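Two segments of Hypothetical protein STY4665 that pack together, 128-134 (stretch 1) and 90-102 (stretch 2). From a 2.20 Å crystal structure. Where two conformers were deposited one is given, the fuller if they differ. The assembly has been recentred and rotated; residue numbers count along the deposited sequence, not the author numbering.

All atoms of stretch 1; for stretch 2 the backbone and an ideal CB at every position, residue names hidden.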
ATOM      1  N   SER A 128       4.484  11.329  -0.162  1.00 43.83           N
ATOM      2  CA  SER A 128       5.613  10.886   0.662  1.00 45.45           C
ATOM      3  C   SER A 128       6.852  11.702   0.333  1.00 45.98           C
ATOM      4  O   SER A 128       7.070  12.078  -0.828  1.00 45.55           O
ATOM      5  CB  SER A 128       5.935   9.410   0.411  1.00 43.06           C
ATOM      6  OG  SER A 128       6.969   9.002   1.279  1.00 46.68           O
ATOM      7  N   LEU A 129       7.666  11.970   1.344  1.00 43.44           N
ATOM      8  CA  LEU A 129       8.941  12.670   1.115  1.00 44.45           C
ATOM      9  C   LEU A 129      10.083  11.683   0.805  1.00 44.01           C
ATOM     10  O   LEU A 129      11.186  12.083   0.417  1.00 46.44           O
ATOM     11  CB  LEU A 129       9.297  13.528   2.318  1.00 42.41           C
ATOM     12  CG  LEU A 129       8.457  14.777   2.598  1.00 44.23           C
ATOM     13  CD1 LEU A 129       8.970  15.381   3.913  1.00 39.59           C
ATOM     14  CD2 LEU A 129       8.598  15.804   1.473  1.00 39.26           C
ATOM     15  N   PHE A 130       9.790  10.401   0.979  1.00 40.95           N
ATOM     16  CA  PHE A 130      10.795   9.343   1.108  1.00 44.79           C
ATOM     17  C   PHE A 130      10.795   8.344  -0.072  1.00 47.58           C
ATOM     18  O   PHE A 130      11.822   7.731  -0.397  1.00 48.17           O
ATOM     19  CB  PHE A 130      10.557   8.609   2.429  1.00 43.14           C
ATOM     20  CG  PHE A 130      10.736   9.505   3.650  1.00 41.41           C
ATOM     21  CD1 PHE A 130       9.643  10.017   4.323  1.00 45.32           C
ATOM     22  CD2 PHE A 130      11.992   9.829   4.101  1.00 43.29           C
ATOM     23  CE1 PHE A 130       9.808  10.835   5.431  1.00 49.22           C
ATOM     24  CE2 PHE A 130      12.166  10.642   5.213  1.00 42.68           C
ATOM     25  CZ  PHE A 130      11.076  11.144   5.872  1.00 40.68           C
ATOM     26  N   LEU A 131       9.642   8.195  -0.719  1.00 47.07           N
ATOM     27  CA  LEU A 131       9.476   7.173  -1.741  1.00 47.89           C
ATOM     28  C   LEU A 131       9.579   7.775  -3.123  1.00 49.66           C
ATOM     29  O   LEU A 131       8.962   8.798  -3.414  1.00 50.53           O
ATOM     30  CB  LEU A 131       8.111   6.552  -1.600  1.00 47.18           C
ATOM     31  CG  LEU A 131       7.827   5.365  -2.495  1.00 50.36           C
ATOM     32  CD1 LEU A 131       8.235   4.106  -1.723  1.00 50.75           C
ATOM     33  CD2 LEU A 131       6.367   5.384  -2.787  1.00 46.44           C
ATOM     34  N   LYS A 132      10.348   7.121  -3.979  1.00 49.67           N
ATOM     35  CA  LYS A 132      10.418   7.435  -5.400  1.00 52.32           C
ATOM     36  C   LYS A 132       9.951   6.193  -6.175  1.00 52.74           C
ATOM     37  O   LYS A 132      10.507   5.113  -5.992  1.00 54.52           O
ATOM     38  CB  LYS A 132      11.887   7.759  -5.750  1.00 52.71           C
ATOM     39  CG  LYS A 132      12.120   8.379  -7.116  1.00 57.93           C
ATOM     40  CD  LYS A 132      13.264   7.690  -7.835  1.00 65.74           C
ATOM     41  CE  LYS A 132      14.611   8.366  -7.621  1.00 75.01           C
ATOM     42  NZ  LYS A 132      15.678   7.682  -8.446  1.00 79.79           N
ATOM     43  N   VAL A 133       8.940   6.343  -7.025  1.00 51.94           N
ATOM     44  CA  VAL A 133       8.464   5.256  -7.873  1.00 53.45           C
ATOM     45  C   VAL A 133       9.341   5.203  -9.108  1.00 53.30           C
ATOM     46  O   VAL A 133       9.656   6.233  -9.691  1.00 51.55           O
ATOM     47  CB  VAL A 133       6.976   5.496  -8.296  1.00 56.41           C
ATOM     48  CG1 VAL A 133       6.419   4.348  -9.222  1.00 51.36           C
ATOM     49  CG2 VAL A 133       6.105   5.669  -7.047  1.00 53.56           C
ATOM     50  N   ILE A 134       9.748   4.013  -9.520  1.00 54.83           N
ATOM     51  CA  ILE A 134      10.438   3.909 -10.810  1.00 56.84           C
ATOM     52  C   ILE A 134       9.472   3.814 -11.998  1.00 57.32           C
ATOM     53  O   ILE A 134       8.638   2.903 -12.059  1.00 58.67           O
ATOM     54  CB  ILE A 134      11.431   2.736 -10.854  1.00 57.93           C
ATOM     55  CG1 ILE A 134      12.184   2.606  -9.523  1.00 53.47           C
ATOM     56  CG2 ILE A 134      12.407   2.933 -12.012  1.00 60.43           C
ATOM     57  CD1 ILE A 134      13.072   3.733  -9.228  1.00 50.82           C
ATOM     58  N   UNK A  90       2.714  -4.771 -10.341  1.00 44.45           N
ATOM     59  CA  UNK A  90       3.732  -4.386  -9.351  1.00 45.68           C
ATOM     60  C   UNK A  90       4.630  -3.261  -9.839  1.00 45.81           C
ATOM     61  O   UNK A  90       5.143  -3.314 -10.944  1.00 47.65           O
ATOM     62  CB  UNK A  90       4.593  -5.597  -8.987  1.00 45.68           C
ATOM     63  N   UNK A  91       4.846  -2.250  -9.001  1.00 45.62           N
ATOM     64  CA  UNK A  91       5.852  -1.241  -9.280  1.00 45.58           C
ATOM     65  C   UNK A  91       7.015  -1.325  -8.275  1.00 49.35           C
ATOM     66  O   UNK A  91       6.826  -1.649  -7.079  1.00 48.01           O
ATOM     67  CB  UNK A  91       5.219   0.152  -9.249  1.00 45.58           C
ATOM     68  N   UNK A  92       8.224  -1.040  -8.752  0.70 48.51           N
ATOM     69  CA  UNK A  92       9.343  -0.846  -7.847  0.70 48.94           C
ATOM     70  C   UNK A  92       9.485   0.582  -7.407  0.70 47.41           C
ATOM     71  O   UNK A  92       9.179   1.518  -8.153  0.70 47.31           O
ATOM     72  CB  UNK A  92      10.644  -1.310  -8.506  0.70 48.94           C
ATOM     73  N   UNK A  93       9.971   0.743  -6.186  1.00 46.48           N
ATOM     74  CA  UNK A  93      10.160   2.060  -5.609  1.00 47.58           C
ATOM     75  C   UNK A  93      11.451   2.005  -4.838  1.00 47.97           C
ATOM     76  O   UNK A  93      11.863   0.925  -4.393  1.00 48.07           O
ATOM     77  CB  UNK A  93       8.986   2.479  -4.722  1.00 47.58           C
ATOM     78  N   UNK A  94      12.085   3.158  -4.694  1.00 46.80           N
ATOM     79  CA  UNK A  94      13.199   3.316  -3.794  1.00 48.84           C
ATOM     80  C   UNK A  94      12.657   4.017  -2.565  1.00 47.67           C
ATOM     81  O   UNK A  94      12.056   5.085  -2.671  1.00 45.02           O
ATOM     82  CB  UNK A  94      14.352   4.090  -4.437  1.00 48.84           C
ATOM     83  N   UNK A  95      12.872   3.433  -1.397  1.00 47.54           N
ATOM     84  CA  UNK A  95      12.542   4.170  -0.176  1.00 47.10           C
ATOM     85  C   UNK A  95      13.772   4.740   0.470  1.00 44.87           C
ATOM     86  O   UNK A  95      14.611   3.984   0.944  1.00 46.40           O
ATOM     87  CB  UNK A  95      11.808   3.269   0.819  1.00 47.10           C
ATOM     88  N   UNK A  96      13.877   6.071   0.505  1.00 45.22           N
ATOM     89  CA  UNK A  96      15.029   6.751   1.118  1.00 44.28           C
ATOM     90  C   UNK A  96      14.814   7.042   2.591  1.00 45.38           C
ATOM     91  O   UNK A  96      13.680   7.161   3.020  1.00 46.77           O
ATOM     92  CB  UNK A  96      15.323   8.059   0.381  1.00 44.28           C
ATOM     93  N   UNK A  97      15.899   7.158   3.355  1.00 45.46           N
ATOM     94  CA  UNK A  97      15.855   7.646   4.746  1.00 49.19           C
ATOM     95  C   UNK A  97      15.777   9.177   4.882  1.00 48.05           C
ATOM     96  O   UNK A  97      15.332   9.689   5.920  1.00 48.44           O
ATOM     97  CB  UNK A  97      17.094   7.147   5.492  1.00 49.19           C
ATOM     98  N   UNK A  98      16.235   9.896   3.854  1.00 47.69           N
ATOM     99  CA  UNK A  98      16.349  11.364   3.900  1.00 49.81           C
ATOM    100  C   UNK A  98      15.289  11.929   2.950  1.00 50.26           C
ATOM    101  O   UNK A  98      15.054  11.356   1.898  1.00 52.60           O
ATOM    102  CB  UNK A  98      17.752  11.836   3.513  1.00 49.81           C
ATOM    103  N   UNK A  99      14.641  13.043   3.320  1.00 51.66           N
ATOM    104  CA  UNK A  99      13.614  13.540   2.424  1.00 52.87           C
ATOM    105  C   UNK A  99      14.277  14.221   1.236  1.00 53.54           C
ATOM    106  O   UNK A  99      15.355  14.802   1.384  1.00 56.76           O
ATOM    107  CB  UNK A  99      12.670  14.501   3.149  1.00 52.87           C
ATOM    108  N   UNK A 100      13.648  14.157   0.070  1.00 53.41           N
ATOM    109  CA  UNK A 100      14.265  14.671  -1.143  1.00 55.50           C
ATOM    110  C   UNK A 100      15.116  13.621  -1.826  1.00 58.18           C
ATOM    111  O   UNK A 100      16.043  13.944  -2.591  1.00 59.87           O
ATOM    112  CB  UNK A 100      15.114  15.904  -0.826  1.00 55.50           C
ATOM    113  N   UNK A 101      14.802  12.357  -1.548  1.00 57.86           N
ATOM    114  CA  UNK A 101      15.346  11.235  -2.292  1.00 57.34           C
ATOM    115  C   UNK A 101      16.862  11.157  -2.310  1.00 56.62           C
ATOM    116  O   UNK A 101      17.481  11.183  -3.381  1.00 57.52           O
ATOM    117  CB  UNK A 101      14.836  11.294  -3.733  1.00 57.34           C
ATOM    118  N   UNK A 102      17.484  11.046  -1.137  1.00 54.52           N
ATOM    119  CA  UNK A 102      18.912  10.755  -1.133  1.00 51.68           C
ATOM    120  C   UNK A 102      19.424   9.937   0.054  1.00 50.32           C
ATOM    121  O   UNK A 102      18.706   9.702   1.032  1.00 52.16           O
ATOM    122  CB  UNK A 102      19.680  12.077  -1.181  1.00 51.68           C
TER

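The strand in stretch 2 runs antiparallel to strand 131-133, held by backbone hydrogen bonds; at 97 the chain turns a corner. Side chains are constrained mainly by direction and space.

Position 90 has nothing of stretch 1 within 5.5 Å of its CB, so this contact sets no preference. It is Phe90.

At 91 the CB points toward stretch 1 and lies 4.4 Å from Val133 CG1. An apolar side chain, branched or aromatic, would suit. The residue is Trp91, whose CD1 comes 4.0 Å from Val133 CG1, while Ile134 O lies at the edge of the ring.

The CB at 92 points sideways, 4.3 Å from Ile134 CG1, with open space beyond; polar or aliphatic chains would both serve. Gln92 is found. Its backbone makes the hydrogen bonds, Ile134 N donating to Gln92 O at 2.9 Å and a water bridging Gln92 N and Ile134 O, while its CB packs near Ile134 CG1.

Position 93 pairs with Val133 in a non-hydrogen-bonded site. Its CB is crowded, 3.5 Å from Leu131 CD1 and 3.3 Å from Lys132 O, so a small side chain is favoured, alanine or cysteine most naturally, with serine possible if its hydroxyl finds a partner. Cys93 occupies it, with SG 3.8 Å from Val133 CG2.

Position 94, opposite Lys132, faces the other side of the sheet. Ile134 CD1 lies 5.0 Å from its CB, leaving room for a small or medium apolar group. Cys94 sends SG to 3.8 Å from Ile134 CD1. Its backbone bonds Lys132 both ways, Cys94 N to Lys132 O at 2.8 Å and Lys132 N to Cys94 O at 3.0 Å.

At 95, paired with Leu131, the CB returns to the face of 93, 4.5 Å from Leu131 CD1. An aliphatic chain could reach back over stretch 1. Leu95 does so: its CD1 approaches Phe130 CB at 3.8 Å.

The CB at 96 points sideways, 3.6 Å from Phe130 O, and the lysine chain runs nearby. A long or aromatic side chain with a polar tip would suit. Tyr96 lays its ring edge near Lys132 CB, and a water accepts from Lys132 NZ and contacts Tyr96 OH weakly. Tyr96 N donates to Phe130 O at 2.8 Å.

At 97 and 98 the CB points away, so polar chains are acceptable. They are Glu97, whose O meets the Phe130 ring edge, 3.4 Å from Phe130 CE2, and Glu98.

The CB at 99 is 3.6 Å from Leu129 CB and near the Phe130 ring; a compact apolar group fits, and phi of -76° permits proline. Pro99 packs CB against Leu129 CB.

At 100, phi/psi of 88/23° would jam a CB against the preceding carbonyl, calling for glycine. Gly100 N donates to Leu129 O at 3.2 Å. Position 101, with phi of 57°, also favours glycine, and is Gly101.

Position 102 is out of reach of stretch 1, which sets no preference; Arg102 NE forms a salt bridge with Glu98 OE1, its hydrogen bond weak.

Stretch 2, residues 90-102: FWQCCLYEEPGGR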
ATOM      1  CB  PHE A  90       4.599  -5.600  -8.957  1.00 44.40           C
ATOM      2  CG  PHE A  90       3.844  -6.667  -8.236  1.00 46.69           C
ATOM      3  CD1 PHE A  90       3.352  -6.437  -6.969  1.00 47.59           C
ATOM      4  CD2 PHE A  90       3.605  -7.909  -8.831  1.00 48.97           C
ATOM      5  CE1 PHE A  90       2.630  -7.422  -6.290  1.00 49.62           C
ATOM      6  CE2 PHE A  90       2.884  -8.900  -8.156  1.00 49.57           C
ATOM      7  CZ  PHE A  90       2.399  -8.647  -6.874  1.00 47.39           C
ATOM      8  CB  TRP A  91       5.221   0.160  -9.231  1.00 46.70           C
ATOM      9  CG  TRP A  91       4.495   0.562 -10.488  1.00 40.28           C
ATOM     10  CD1 TRP A  91       4.955   1.400 -11.471  1.00 40.40           C
ATOM     11  CD2 TRP A  91       3.176   0.148 -10.896  1.00 44.56           C
ATOM     12  NE1 TRP A  91       4.011   1.521 -12.471  1.00 46.32           N
ATOM     13  CE2 TRP A  91       2.911   0.766 -12.144  1.00 45.34           C
ATOM     14  CE3 TRP A  91       2.200  -0.689 -10.334  1.00 42.97           C
ATOM     15  CZ2 TRP A  91       1.706   0.574 -12.839  1.00 46.65           C
ATOM     16  CZ3 TRP A  91       1.011  -0.883 -11.028  1.00 46.20           C
ATOM     17  CH2 TRP A  91       0.771  -0.248 -12.264  1.00 44.24           C
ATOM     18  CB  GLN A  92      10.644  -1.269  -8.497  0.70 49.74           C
ATOM     19  CG  GLN A  92      10.774  -2.750  -8.601  0.70 56.93           C
ATOM     20  CD  GLN A  92      11.478  -3.128  -9.859  0.70 61.22           C
ATOM     21  OE1 GLN A  92      12.680  -2.868 -10.009  0.70 60.56           O
ATOM     22  NE2 GLN A  92      10.736  -3.733 -10.792  0.70 56.15           N
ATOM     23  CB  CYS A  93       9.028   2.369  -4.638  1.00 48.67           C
ATOM     24  SG  CYS A  93       7.407   2.459  -5.457  1.00 62.81           S
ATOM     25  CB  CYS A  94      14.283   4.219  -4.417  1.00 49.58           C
ATOM     26  SG  CYS A  94      14.999   3.547  -5.908  1.00 54.15           S
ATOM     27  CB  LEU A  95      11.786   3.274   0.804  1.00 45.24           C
ATOM     28  CG  LEU A  95      11.472   3.860   2.178  1.00 49.49           C
ATOM     29  CD1 LEU A  95      10.309   4.842   2.080  1.00 47.51           C
ATOM     30  CD2 LEU A  95      11.167   2.735   3.149  1.00 51.50           C
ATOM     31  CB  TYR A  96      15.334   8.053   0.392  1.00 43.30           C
ATOM     32  CG  TYR A  96      15.804   7.849  -1.010  1.00 44.18           C
ATOM     33  CD1 TYR A  96      14.893   7.704  -2.048  1.00 43.11           C
ATOM     34  CD2 TYR A  96      17.159   7.791  -1.308  1.00 40.11           C
ATOM     35  CE1 TYR A  96      15.316   7.508  -3.357  1.00 42.15           C
ATOM     36  CE2 TYR A  96      17.595   7.594  -2.614  1.00 44.86           C
ATOM     37  CZ  TYR A  96      16.656   7.450  -3.631  1.00 43.97           C
ATOM     38  OH  TYR A  96      17.058   7.255  -4.932  1.00 49.32           O
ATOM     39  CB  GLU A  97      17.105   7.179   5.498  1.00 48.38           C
ATOM     40  CG  GLU A  97      18.364   7.396   4.683  1.00 53.34           C
ATOM     41  CD  GLU A  97      19.680   7.307   5.482  1.00 54.01           C
ATOM     42  OE1 GLU A  97      19.704   6.708   6.596  1.00 53.47           O
ATOM     43  OE2 GLU A  97      20.691   7.845   4.960  1.00 50.10           O
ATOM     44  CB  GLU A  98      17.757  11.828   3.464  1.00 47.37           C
ATOM     45  CG  GLU A  98      18.886  11.064   4.142  1.00 46.82           C
ATOM     46  CD  GLU A  98      20.312  11.546   3.744  1.00 52.13           C
ATOM     47  OE1 GLU A  98      20.547  12.756   3.437  1.00 46.79           O
ATOM     48  OE2 GLU A  98      21.222  10.690   3.754  1.00 55.62           O
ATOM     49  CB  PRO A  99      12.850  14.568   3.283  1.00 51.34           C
ATOM     50  CG  PRO A  99      13.439  14.481   4.672  1.00 54.02           C
ATOM     51  CD  PRO A  99      14.804  13.905   4.504  1.00 52.44           C
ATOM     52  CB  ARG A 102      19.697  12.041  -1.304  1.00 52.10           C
ATOM     53  CG  ARG A 102      19.818  12.826  -0.044  1.00 51.95           C
ATOM     54  CD  ARG A 102      21.101  13.623  -0.055  1.00 53.55           C
ATOM     55  NE  ARG A 102      21.054  14.721   0.905  1.00 50.95           N
ATOM     56  CZ  ARG A 102      21.679  15.877   0.739  1.00 49.24           C
ATOM     57  NH1 ARG A 102      22.401  16.084  -0.361  1.00 47.26           N
ATOM     58  NH2 ARG A 102      21.576  16.821   1.665  1.00 46.16           N
TER
HETATM   59  O   HOH W   1       8.498   0.135 -11.601  1.00 56.07           O
HETATM   60  O   HOH W   2      17.750   6.161  -8.057  1.00 60.89           O
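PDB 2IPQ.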